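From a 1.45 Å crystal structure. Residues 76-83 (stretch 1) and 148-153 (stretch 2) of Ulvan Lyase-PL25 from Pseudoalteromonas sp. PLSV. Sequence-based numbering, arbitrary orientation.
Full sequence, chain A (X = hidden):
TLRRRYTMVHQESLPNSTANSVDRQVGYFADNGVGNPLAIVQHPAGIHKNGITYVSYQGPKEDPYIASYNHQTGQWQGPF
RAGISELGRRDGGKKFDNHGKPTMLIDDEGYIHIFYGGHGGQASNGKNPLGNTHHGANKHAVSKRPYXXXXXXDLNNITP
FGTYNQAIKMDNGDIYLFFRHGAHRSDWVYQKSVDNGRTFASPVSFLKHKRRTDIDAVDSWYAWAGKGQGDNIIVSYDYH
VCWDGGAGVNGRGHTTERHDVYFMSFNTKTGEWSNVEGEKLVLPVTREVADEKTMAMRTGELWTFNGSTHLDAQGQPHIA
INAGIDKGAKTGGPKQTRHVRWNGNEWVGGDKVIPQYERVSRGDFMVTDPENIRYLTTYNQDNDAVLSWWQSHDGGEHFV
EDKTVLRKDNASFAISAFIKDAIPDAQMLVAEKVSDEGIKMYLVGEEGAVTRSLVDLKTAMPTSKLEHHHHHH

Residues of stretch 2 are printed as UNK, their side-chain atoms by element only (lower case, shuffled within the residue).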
ATOM      1  N   TRP A  76       1.597  23.258  10.980  1.00 17.49           N
ATOM      2  CA  TRP A  76       2.378  22.192  10.389  1.00 15.08           C
ATOM      3  C   TRP A  76       3.795  22.179  10.949  1.00 15.64           C
ATOM      4  O   TRP A  76       4.395  23.226  11.218  1.00 18.56           O
ATOM      5  CB  TRP A  76       2.491  22.399   8.872  1.00 17.07           C
ATOM      6  CG  TRP A  76       1.252  22.112   8.097  1.00 14.85           C
ATOM      7  CD1 TRP A  76       0.253  22.990   7.771  1.00 16.08           C
ATOM      8  CD2 TRP A  76       0.888  20.853   7.526  1.00 15.58           C
ATOM      9  NE1 TRP A  76      -0.711  22.337   7.041  1.00 17.08           N
ATOM     10  CE2 TRP A  76      -0.344  21.031   6.873  1.00 15.78           C
ATOM     11  CE3 TRP A  76       1.485  19.578   7.508  1.00 12.88           C
ATOM     12  CZ2 TRP A  76      -0.996  19.974   6.201  1.00 15.44           C
ATOM     13  CZ3 TRP A  76       0.846  18.550   6.840  1.00 14.88           C
ATOM     14  CH2 TRP A  76      -0.384  18.760   6.198  1.00 15.12           C
ATOM     15  N   GLN A  77       4.342  20.967  11.069  1.00 16.03           N
ATOM     16  CA  GLN A  77       5.751  20.735  11.342  1.00 17.56           C
ATOM     17  C   GLN A  77       6.354  19.920  10.213  1.00 15.30           C
ATOM     18  O   GLN A  77       5.710  19.018   9.676  1.00 15.00           O
ATOM     19  CB  GLN A  77       5.945  19.915  12.622  1.00 19.91           C
ATOM     20  CG  GLN A  77       5.331  20.520  13.871  1.00 22.65           C
ATOM     21  CD  GLN A  77       6.158  21.636  14.443  1.00 37.20           C
ATOM     22  OE1 GLN A  77       7.352  21.476  14.691  1.00 34.03           O
ATOM     23  NE2 GLN A  77       5.524  22.781  14.671  1.00 50.10           N
ATOM     24  N   GLY A  78       7.596  20.220   9.870  1.00 16.61           N
ATOM     25  CA  GLY A  78       8.296  19.486   8.853  1.00 15.65           C
ATOM     26  C   GLY A  78       7.981  20.005   7.472  1.00 15.10           C
ATOM     27  O   GLY A  78       7.423  21.086   7.298  1.00 16.99           O
ATOM     28  N   PRO A  79       8.336  19.237   6.452  1.00 16.23           N
ATOM     29  CA  PRO A  79       8.828  17.857   6.517  1.00 15.31           C
ATOM     30  C   PRO A  79      10.292  17.751   6.953  1.00 15.40           C
ATOM     31  O   PRO A  79      11.105  18.657   6.752  1.00 17.69           O
ATOM     32  CB  PRO A  79       8.678  17.391   5.084  1.00 17.25           C
ATOM     33  CG  PRO A  79       8.880  18.620   4.268  1.00 18.39           C
ATOM     34  CD  PRO A  79       8.205  19.713   5.066  1.00 17.67           C
ATOM     35  N   PHE A  80      10.598  16.590   7.525  1.00 14.76           N
ATOM     36  CA  PHE A  80      11.938  16.235   7.943  1.00 13.90           C
ATOM     37  C   PHE A  80      12.304  14.911   7.297  1.00 13.84           C
ATOM     38  O   PHE A  80      11.454  14.030   7.131  1.00 14.50           O
ATOM     39  CB  PHE A  80      12.025  16.053   9.476  1.00 15.68           C
ATOM     40  CG  PHE A  80      11.675  17.280  10.264  1.00 16.56           C
ATOM     41  CD1 PHE A  80      12.604  18.276  10.434  1.00 20.33           C
ATOM     42  CD2 PHE A  80      10.435  17.413  10.856  1.00 16.41           C
ATOM     43  CE1 PHE A  80      12.300  19.426  11.173  1.00 22.69           C
ATOM     44  CE2 PHE A  80      10.144  18.569  11.592  1.00 18.48           C
ATOM     45  CZ  PHE A  80      11.067  19.544  11.746  1.00 20.61           C
ATOM     46  N   ARG A  81      13.577  14.771   6.950  1.00 14.18           N
ATOM     47  CA  ARG A  81      14.077  13.512   6.407  1.00 13.72           C
ATOM     48  C   ARG A  81      14.284  12.509   7.542  1.00 12.74           C
ATOM     49  O   ARG A  81      14.955  12.809   8.535  1.00 17.06           O
ATOM     50  CB  ARG A  81      15.392  13.737   5.678  1.00 16.16           C
ATOM     51  CG  ARG A  81      15.921  12.448   5.062  1.00 15.87           C
ATOM     52  CD  ARG A  81      17.102  12.667   4.157  1.00 17.63           C
ATOM     53  NE  ARG A  81      18.275  13.101   4.879  1.00 20.63           N
ATOM     54  CZ  ARG A  81      19.488  13.139   4.341  1.00 34.77           C
ATOM     55  NH1 ARG A  81      19.675  12.744   3.082  1.00 31.62           N
ATOM     56  NH2 ARG A  81      20.519  13.551   5.062  1.00 34.53           N
ATOM     57  N   ALA A  82      13.733  11.297   7.381  1.00 13.02           N
ATOM     58  CA  ALA A  82      13.793  10.286   8.435  1.00 13.52           C
ATOM     59  C   ALA A  82      14.873   9.230   8.223  1.00 15.18           C
ATOM     60  O   ALA A  82      15.139   8.457   9.147  1.00 16.26           O
ATOM     61  CB  ALA A  82      12.429   9.582   8.560  1.00 14.15           C
ATOM     62  N   GLY A  83      15.488   9.159   7.047  1.00 15.16           N
ATOM     63  CA  GLY A  83      16.469   8.118   6.766  1.00 14.58           C
ATOM     64  C   GLY A  83      17.063   8.321   5.393  1.00 13.82           C
ATOM     65  O   GLY A  83      16.693   9.246   4.670  1.00 14.68           O
ATOM     66  N   UNK A 148       7.940  13.196  18.326  1.00 17.07           N
ATOM     67  CA  UNK A 148       8.809  14.255  17.821  1.00 16.85           C
ATOM     68  C   UNK A 148       9.345  13.776  16.480  1.00 16.34           C
ATOM     69  O   UNK A 148      10.139  12.834  16.427  1.00 16.82           O
ATOM     70  o   UNK A 148      10.896  15.973  17.190  1.00 18.59           O
ATOM     71  c   UNK A 148       9.953  14.504  18.809  1.00 17.87           C
ATOM     72  c   UNK A 148      10.890  15.615  18.377  1.00 24.08           C
ATOM     73  o   UNK A 148      11.662  16.129  19.228  1.00 27.47           O
ATOM     74  N   UNK A 149       8.897  14.408  15.392  1.00 15.77           N
ATOM     75  CA  UNK A 149       9.260  13.968  14.051  1.00 14.79           C
ATOM     76  C   UNK A 149      10.529  14.609  13.518  1.00 15.38           C
ATOM     77  O   UNK A 149      10.857  14.412  12.344  1.00 15.56           O
ATOM     78  c   UNK A 149       8.121  14.201  13.048  1.00 16.25           C
ATOM     79  c   UNK A 149       7.765  15.676  12.941  1.00 20.49           C
ATOM     80  c   UNK A 149       6.928  13.326  13.424  1.00 22.32           C
ATOM     81  c   UNK A 149       6.971  15.965  11.652  1.00 22.23           C
ATOM     82  N   UNK A 150      11.247  15.373  14.350  1.00 15.74           N
ATOM     83  CA  UNK A 150      12.371  16.163  13.847  1.00 15.72           C
ATOM     84  C   UNK A 150      13.710  15.435  13.864  1.00 18.27           C
ATOM     85  O   UNK A 150      14.643  15.884  13.183  1.00 23.71           O
ATOM     86  c   UNK A 150      12.491  17.484  14.617  1.00 17.67           C
ATOM     87  o   UNK A 150      12.905  17.282  15.961  1.00 19.23           O
ATOM     88  N   UNK A 151      13.861  14.356  14.628  1.00 15.14           N
ATOM     89  CA  UNK A 151      15.156  13.697  14.772  1.00 17.10           C
ATOM     90  C   UNK A 151      14.969  12.190  14.772  1.00 16.71           C
ATOM     91  O   UNK A 151      14.040  11.673  15.402  1.00 15.45           O
ATOM     92  c   UNK A 151      16.116  15.569  16.263  1.00 24.51           C
ATOM     93  c   UNK A 151      16.753  15.845  17.632  1.00 38.76           C
ATOM     94  o   UNK A 151      17.458  14.995  18.181  1.00 38.36           O
ATOM     95  c   UNK A 151      15.863  14.102  16.080  1.00 18.65           C
ATOM     96  n   UNK A 151      16.472  17.012  18.200  1.00 43.24           N
ATOM     97  N   UNK A 152      15.875  11.494  14.077  1.00 15.84           N
ATOM     98  CA  UNK A 152      15.716  10.087  13.737  1.00 16.09           C
ATOM     99  C   UNK A 152      16.996   9.307  14.002  1.00 16.80           C
ATOM    100  O   UNK A 152      18.105   9.848  13.946  1.00 19.30           O
ATOM    101  c   UNK A 152      11.768  10.960  11.990  1.00 15.09           C
ATOM    102  c   UNK A 152      13.765  11.943  11.841  1.00 16.42           C
ATOM    103  c   UNK A 152      10.411  10.660  12.056  1.00 16.00           C
ATOM    104  n   UNK A 152      12.406  12.156  11.794  1.00 15.40           N
ATOM    105  c   UNK A 152      14.014  10.611  12.046  1.00 15.24           C
ATOM    106  c   UNK A 152      15.336   9.966  12.240  1.00 17.08           C
ATOM    107  c   UNK A 152      12.757   9.974  12.151  1.00 14.35           C
ATOM    108  c   UNK A 152      12.359   8.650  12.341  1.00 15.28           C
ATOM    109  c   UNK A 152      11.009   8.356  12.388  1.00 15.50           C
ATOM    110  c   UNK A 152      10.052   9.368  12.247  1.00 16.24           C
ATOM    111  N   UNK A 153      16.832   8.021  14.274  1.00 17.04           N
ATOM    112  CA  UNK A 153      17.959   7.112  14.346  1.00 19.02           C
ATOM    113  C   UNK A 153      17.626   5.838  13.587  1.00 15.98           C
ATOM    114  O   UNK A 153      16.465   5.424  13.475  1.00 16.56           O
ATOM    115  o   UNK A 153      16.962   5.176  18.777  1.00 36.25           O
ATOM    116  o   UNK A 153      18.701   6.497  18.483  1.00 50.77           O
ATOM    117  c   UNK A 153      18.366   6.798  15.788  1.00 24.10           C
ATOM    118  c   UNK A 153      17.684   5.904  18.055  1.00 43.30           C
ATOM    119  c   UNK A 153      17.309   6.074  16.581  1.00 23.14           C
TER

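Position 148 carries four side-chain atoms, two carbons and two oxygens, with both oxygens on the second carbon, and none of them touches stretch 1. A carboxylate one methylene from CA is aspartate; Asp-148 OD1 comes no nearer than 6.2 Å to Phe-80 CE2. Asp-148 works within its own stretch instead: its OD1 accepts a hydrogen bond from the backbone N of position 150 at 2.9 Å, with an N-H...O angle of 162°.

Position 149 has four carbons and no heteroatom. The chain forks at the first carbon, and one arm is two carbons long, the other one; the last carbon of the longer arm lies 3.8 Å from Gln-77 O. That unequal fork is isoleucine, since valine would lack the extra carbon and leucine would fork one atom later. Although CA-to-CB points sideways, the end of the chain comes nearer to stretch 1. The carbon near Gln-77 O is Ile-149 CD1, which is also 4.2 Å from Gln-77 CB, while Ile-149 CG1 is 3.8 Å from Phe-80 CD2. The chi1 of 61° (p) and chi2 of 162° (t) describe the conformation in which CD1 makes this approach. An ideal CB built on Gly-78 would stand 3.5 Å from Ile-149 CD1, but the glycine is already required by its own backbone angles, 85/-166, at which a CB would jam against the preceding carbonyl O.

Position 150 shows one carbon followed by one oxygen, unbranched, and its CB lies 3.8 Å from Phe-80 CZ. This is a hydroxymethyl group, hence serine; threonine would need a further carbon. Its hydroxyl is engaged locally, Ser-150 OG donating to Asp-148 OD1 at 2.7 Å. The contact with stretch 1 is made by carbon: Ser-150 CA sits 3.8 Å from the centroid of the Phe-80 ring, only 11° off the ring normal, a CH-pi contact over the face.

Position 151 has three carbons, the third bearing one oxygen and one nitrogen, and touches nothing on stretch 1. The terminal amide after two methylenes identifies glutamine. The CA-to-CB bond of Gln-151 points away.

Position 152 has one carbon leading into fused five- and six-membered rings of eight carbons and one nitrogen. Its CB lies 3.4 Å from Ala-82 O, and Ala-82 CB lies over one face of the ring system. The rings form an indole, so the residue is tryptophan. Ala-82 CA lies 3.7 Å from the centroid of the five-membered ring of Trp-152, 14° off its normal, and Ala-82 CB is 3.6 Å from Trp-152 CD2. The indole is tethered by Trp-152 NE1, which donates to Ile-149 O at 2.8 Å (147°).

Position 153 has three carbons, the third carrying two oxygens, and makes no contact with stretch 1: glutamate. The CA-to-CB bond of Glu-153 points away, and its OE2 is hydrogen-bonded elsewhere in the structure.

No hydrogen bond crosses between the stretches, so the 328 Å² of buried surface rests on packing. Two CH-pi contacts run in reciprocal directions, Phe-80 receiving Ser-150 CA and Trp-152 receiving Ala-82 CA. The same residues form the register, Phe-80 CA to Ser-150 CA at 5.9 Å and Ala-82 CA to Trp-152 CA at 5.6 Å. Ile-149 adds apolar contact, while bonds from Ser-150 N and OG to Asp-148 OD1 and from Trp-152 NE1 to Ile-149 O tie stretch 2 together locally.

Stretch 2 148-153: DISQWE
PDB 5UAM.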